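Local atomic coordinates of hypothetical protein PG0816 (Porphyromonas gingivalis, PDB entry 2APL), a protein that is of unknown function but belongs to the DUF1896 family and folds into an all-helical chain without strands. Residues K15-E26 and L66-D76. Sequence-based numbering, arbitrary orientation.
Sequences KLETYLNEHFPE and LYQGLHFSRYD
Lys15 crosses Tyr67 at about a right angle, its CE 3.4 Å from Tyr67 OH, while a water bridges that hydroxyl to Lys15 O; the ammonium group goes on to Ser63. Leu16 meets Leu66 through CB and Leu70 through CD1, and its side chain also touches helix 31-51. Tyr19, its CG anti to the backbone N (chi1 -173°), turns its ring between two neighbours: Tyr67 CD1 over one face, and His23 CD2 over the other. The two tyrosine planes are inclined at 44°, with Tyr19 CG 3.5 Å from Tyr67 CE1. At the ring's edge, Tyr19 OH donates to Leu70 O over 3.1 Å, from above the carbonyl plane. His23 ND1 donates to the syn lone pair of Asp76 OD2 at 2.5 Å, slightly tilted from the imidazole plane. Ser73 OG donates to His23 O at 2.5 Å, in the carbonyl plane; the same OG, as N-cap of helix 74-85, accepts from Asp76 N in a nearly straight bond (172°). Phe24, the first residue beyond the helix, is sandwiched by CH-pi contacts from Leu70 CD2 and Ser73 CB on opposite faces, each 4.3 Å from the centroid of the Phe24 ring. Pro25 CG sits over the centre of the Tyr75 ring, 3.9 Å from its centroid. His23, gripped at its carbonyl by Ser73 and at its ring by Asp76, thus ties the C-terminal end of helix 3-23 to the N-cap and first turn of helix 74-85.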
loop_
_atom_site.group_PDB
_atom_site.type_symbol
_atom_site.label_atom_id
_atom_site.label_comp_id
_atom_site.label_asym_id
_atom_site.label_seq_id
_atom_site.Cartn_x
_atom_site.Cartn_y
_atom_site.Cartn_z
ATOM N N LYS A 15 13.500 3.946 -2.751
ATOM C CA LYS A 15 12.804 2.817 -2.134
ATOM C C LYS A 15 11.306 3.116 -1.952
ATOM O O LYS A 15 10.466 2.225 -2.118
ATOM C CB LYS A 15 13.404 2.504 -0.759
ATOM C CG LYS A 15 14.804 1.845 -0.801
ATOM C CD LYS A 15 15.301 1.558 0.646
ATOM C CE LYS A 15 14.518 0.444 1.310
ATOM N NZ LYS A 15 15.130 0.203 2.625
ATOM N N LEU A 16 10.985 4.358 -1.561
ATOM C CA LEU A 16 9.602 4.718 -1.233
ATOM C C LEU A 16 8.855 4.901 -2.545
ATOM O O LEU A 16 7.706 4.453 -2.696
ATOM C CB LEU A 16 9.530 6.060 -0.449
ATOM C CG LEU A 16 8.120 6.593 -0.089
ATOM C CD1 LEU A 16 7.243 5.535 0.655
ATOM C CD2 LEU A 16 8.244 7.869 0.768
ATOM N N GLU A 17 9.510 5.518 -3.526
ATOM C CA GLU A 17 8.834 5.653 -4.846
ATOM C C GLU A 17 8.453 4.296 -5.415
ATOM O O GLU A 17 7.313 4.074 -5.873
ATOM C CB GLU A 17 9.664 6.460 -5.813
ATOM C CG GLU A 17 9.661 7.982 -5.484
ATOM C CD GLU A 17 10.518 8.717 -6.472
ATOM O OE1 GLU A 17 11.080 8.057 -7.363
ATOM O OE2 GLU A 17 10.631 9.927 -6.398
ATOM N N THR A 18 9.388 3.374 -5.375
ATOM C CA THR A 18 9.156 2.015 -5.886
ATOM C C THR A 18 7.994 1.308 -5.115
ATOM O O THR A 18 7.112 0.718 -5.699
ATOM C CB THR A 18 10.459 1.242 -5.853
ATOM O OG1 THR A 18 11.412 1.912 -6.715
ATOM C CG2 THR A 18 10.261 -0.240 -6.325
ATOM N N TYR A 19 8.040 1.403 -3.800
ATOM C CA TYR A 19 7.074 0.767 -2.933
ATOM C C TYR A 19 5.672 1.316 -3.212
ATOM O O TYR A 19 4.729 0.546 -3.316
ATOM C CB TYR A 19 7.471 1.010 -1.459
ATOM C CG TYR A 19 6.579 0.229 -0.504
ATOM C CD1 TYR A 19 6.845 -1.087 -0.258
ATOM C CD2 TYR A 19 5.477 0.840 0.173
ATOM C CE1 TYR A 19 6.063 -1.849 0.587
ATOM C CE2 TYR A 19 4.685 0.077 1.081
ATOM C CZ TYR A 19 4.979 -1.284 1.243
ATOM O OH TYR A 19 4.295 -2.131 2.104
ATOM N N LEU A 20 5.544 2.634 -3.313
ATOM C CA LEU A 20 4.252 3.240 -3.666
ATOM C C LEU A 20 3.792 2.878 -5.092
ATOM O O LEU A 20 2.625 2.533 -5.304
ATOM C CB LEU A 20 4.294 4.760 -3.485
ATOM C CG LEU A 20 4.548 5.249 -2.041
ATOM C CD1 LEU A 20 4.708 6.765 -2.056
ATOM C CD2 LEU A 20 3.389 4.908 -1.087
ATOM N N ASN A 21 4.727 2.895 -6.045
ATOM C CA ASN A 21 4.417 2.522 -7.397
ATOM C C ASN A 21 3.799 1.138 -7.401
ATOM O O ASN A 21 2.809 0.892 -8.143
ATOM C CB ASN A 21 5.639 2.477 -8.313
ATOM C CG ASN A 21 6.138 3.832 -8.708
ATOM O OD1 ASN A 21 5.483 4.892 -8.475
ATOM N ND2 ASN A 21 7.391 3.844 -9.238
ATOM N N GLU A 22 4.311 0.248 -6.544
ATOM C CA GLU A 22 3.801 -1.140 -6.599
ATOM C C GLU A 22 2.503 -1.354 -5.807
ATOM O O GLU A 22 1.662 -2.117 -6.217
ATOM C CB GLU A 22 4.861 -2.130 -6.076
ATOM C CG GLU A 22 6.145 -2.170 -6.934
ATOM C CD GLU A 22 7.310 -2.951 -6.264
ATOM O OE1 GLU A 22 7.415 -2.936 -5.002
ATOM O OE2 GLU A 22 8.131 -3.558 -7.010
ATOM N N HIS A 23 2.370 -0.675 -4.676
ATOM C CA HIS A 23 1.419 -1.074 -3.632
ATOM C C HIS A 23 0.352 0.003 -3.371
ATOM O O HIS A 23 -0.700 -0.278 -2.796
ATOM C CB HIS A 23 2.170 -1.339 -2.307
ATOM C CG HIS A 23 3.108 -2.508 -2.367
ATOM N ND1 HIS A 23 2.669 -3.811 -2.500
ATOM C CD2 HIS A 23 4.464 -2.567 -2.370
ATOM C CE1 HIS A 23 3.714 -4.621 -2.549
ATOM N NE2 HIS A 23 4.813 -3.892 -2.480
ATOM N N PHE A 24 0.684 1.250 -3.718
ATOM C CA PHE A 24 -0.230 2.391 -3.535
ATOM C C PHE A 24 -0.163 3.299 -4.759
ATOM O O PHE A 24 0.208 4.489 -4.636
ATOM C CB PHE A 24 0.161 3.175 -2.292
ATOM C CG PHE A 24 0.078 2.383 -1.030
ATOM C CD1 PHE A 24 -1.078 2.426 -0.232
ATOM C CD2 PHE A 24 1.161 1.620 -0.607
ATOM C CE1 PHE A 24 -1.160 1.713 0.949
ATOM C CE2 PHE A 24 1.086 0.912 0.633
ATOM C CZ PHE A 24 -0.061 0.965 1.401
ATOM N N PRO A 25 -0.464 2.730 -5.962
ATOM C CA PRO A 25 -0.260 3.516 -7.182
ATOM C C PRO A 25 -1.002 4.842 -7.096
ATOM O O PRO A 25 -0.537 5.820 -7.648
ATOM C CB PRO A 25 -0.795 2.622 -8.306
ATOM C CG PRO A 25 -1.627 1.529 -7.604
ATOM C CD PRO A 25 -0.960 1.368 -6.259
ATOM N N GLU A 26 -2.107 4.869 -6.375
ATOM C CA GLU A 26 -2.896 6.086 -6.218
ATOM C C GLU A 26 -2.199 7.205 -5.460
ATOM O O GLU A 26 -2.545 8.395 -5.637
ATOM C CB GLU A 26 -4.279 5.781 -5.567
ATOM C CG GLU A 26 -4.242 5.295 -4.087
ATOM C CD GLU A 26 -3.829 3.804 -3.913
ATOM O OE1 GLU A 26 -3.668 3.077 -4.938
ATOM O OE2 GLU A 26 -3.652 3.379 -2.738
ATOM N N LEU A 66 10.314 4.822 6.953
ATOM C CA LEU A 66 9.867 5.036 5.574
ATOM C C LEU A 66 8.491 4.395 5.283
ATOM O O LEU A 66 7.612 5.017 4.685
ATOM C CB LEU A 66 10.939 4.472 4.644
ATOM C CG LEU A 66 10.953 4.963 3.205
ATOM C CD1 LEU A 66 11.395 6.456 3.224
ATOM C CD2 LEU A 66 11.902 4.072 2.357
ATOM N N TYR A 67 8.322 3.155 5.738
ATOM C CA TYR A 67 7.173 2.302 5.422
ATOM C C TYR A 67 6.049 2.304 6.436
ATOM O O TYR A 67 4.989 1.686 6.209
ATOM C CB TYR A 67 7.653 0.861 5.208
ATOM C CG TYR A 67 8.589 0.660 4.010
ATOM C CD1 TYR A 67 8.329 1.257 2.770
ATOM C CD2 TYR A 67 9.735 -0.130 4.126
ATOM C CE1 TYR A 67 9.203 1.076 1.665
ATOM C CE2 TYR A 67 10.614 -0.313 3.033
ATOM C CZ TYR A 67 10.309 0.262 1.805
ATOM O OH TYR A 67 11.160 0.045 0.739
ATOM N N GLN A 68 6.280 3.001 7.546
ATOM C CA GLN A 68 5.332 3.106 8.636
ATOM C C GLN A 68 3.904 3.482 8.159
ATOM O O GLN A 68 3.737 4.477 7.464
ATOM C CB GLN A 68 5.868 4.179 9.599
ATOM C CG GLN A 68 4.811 4.971 10.262
ATOM C CD GLN A 68 4.263 4.176 11.327
ATOM O OE1 GLN A 68 5.029 3.463 11.992
ATOM N NE2 GLN A 68 2.921 4.219 11.515
ATOM N N GLY A 69 2.906 2.692 8.575
ATOM C CA GLY A 69 1.474 2.929 8.231
ATOM C C GLY A 69 1.175 2.624 6.774
ATOM O O GLY A 69 0.068 2.832 6.316
ATOM N N LEU A 70 2.156 2.129 6.026
ATOM C CA LEU A 70 1.938 1.759 4.640
ATOM C C LEU A 70 2.030 0.241 4.422
ATOM O O LEU A 70 2.162 -0.206 3.310
ATOM C CB LEU A 70 2.947 2.456 3.727
ATOM C CG LEU A 70 2.885 3.992 3.675
ATOM C CD1 LEU A 70 4.129 4.429 2.908
ATOM C CD2 LEU A 70 1.555 4.483 2.994
ATOM N N HIS A 71 1.937 -0.548 5.488
ATOM C CA HIS A 71 1.952 -2.010 5.343
ATOM C C HIS A 71 0.685 -2.624 4.815
ATOM O O HIS A 71 0.763 -3.664 4.136
ATOM C CB HIS A 71 2.373 -2.683 6.652
ATOM C CG HIS A 71 3.766 -2.334 7.077
ATOM N ND1 HIS A 71 4.685 -3.285 7.460
ATOM C CD2 HIS A 71 4.401 -1.140 7.161
ATOM C CE1 HIS A 71 5.835 -2.690 7.749
ATOM N NE2 HIS A 71 5.687 -1.388 7.580
ATOM N N PHE A 72 -0.476 -2.021 5.129
ATOM C CA PHE A 72 -1.728 -2.522 4.571
ATOM C C PHE A 72 -2.133 -1.718 3.330
ATOM O O PHE A 72 -2.168 -0.468 3.346
ATOM C CB PHE A 72 -2.897 -2.613 5.591
ATOM C CG PHE A 72 -4.157 -3.238 4.998
ATOM C CD1 PHE A 72 -4.341 -4.629 5.033
ATOM C CD2 PHE A 72 -5.068 -2.452 4.319
ATOM C CE1 PHE A 72 -5.462 -5.213 4.428
ATOM C CE2 PHE A 72 -6.177 -3.006 3.688
ATOM C CZ PHE A 72 -6.402 -4.390 3.766
ATOM N N SER A 73 -2.403 -2.461 2.262
ATOM C CA SER A 73 -2.677 -1.865 0.972
ATOM C C SER A 73 -4.067 -2.314 0.517
ATOM O O SER A 73 -4.293 -3.518 0.231
ATOM C CB SER A 73 -1.613 -2.285 -0.038
ATOM O OG SER A 73 -1.991 -1.900 -1.356
ATOM N N ARG A 74 -4.977 -1.351 0.421
ATOM C CA ARG A 74 -6.304 -1.610 -0.230
ATOM C C ARG A 74 -6.156 -2.098 -1.664
ATOM O O ARG A 74 -6.817 -3.043 -2.043
ATOM C CB ARG A 74 -7.208 -0.386 -0.152
ATOM C CG ARG A 74 -7.499 -0.011 1.333
ATOM C CD ARG A 74 -8.371 1.235 1.450
ATOM N NE ARG A 74 -7.700 2.363 0.795
ATOM C CZ ARG A 74 -8.304 3.483 0.383
ATOM N NH1 ARG A 74 -9.629 3.677 0.583
ATOM N NH2 ARG A 74 -7.584 4.408 -0.234
ATOM N N TYR A 75 -5.274 -1.448 -2.436
ATOM C CA TYR A 75 -4.987 -1.872 -3.805
ATOM C C TYR A 75 -4.586 -3.334 -3.886
ATOM O O TYR A 75 -5.221 -4.091 -4.629
ATOM C CB TYR A 75 -3.954 -0.980 -4.458
ATOM C CG TYR A 75 -3.431 -1.518 -5.778
ATOM C CD1 TYR A 75 -4.117 -1.263 -6.972
ATOM C CD2 TYR A 75 -2.273 -2.325 -5.829
ATOM C CE1 TYR A 75 -3.665 -1.800 -8.206
ATOM C CE2 TYR A 75 -1.791 -2.841 -7.060
ATOM C CZ TYR A 75 -2.482 -2.554 -8.223
ATOM O OH TYR A 75 -2.045 -3.043 -9.413
ATOM N N ASP A 76 -3.574 -3.733 -3.109
ATOM C CA ASP A 76 -3.128 -5.126 -3.062
ATOM C C ASP A 76 -4.252 -6.092 -2.650
ATOM O O ASP A 76 -4.336 -7.214 -3.164
ATOM C CB ASP A 76 -1.934 -5.295 -2.084
ATOM C CG ASP A 76 -0.591 -4.751 -2.646
ATOM O OD1 ASP A 76 -0.528 -4.313 -3.824
ATOM O OD2 ASP A 76 0.422 -4.759 -1.878
HETATM O O HOH W 1 10.931 -0.208 -1.991
HETATM O O HOH W 2 -3.577 0.930 -1.836
#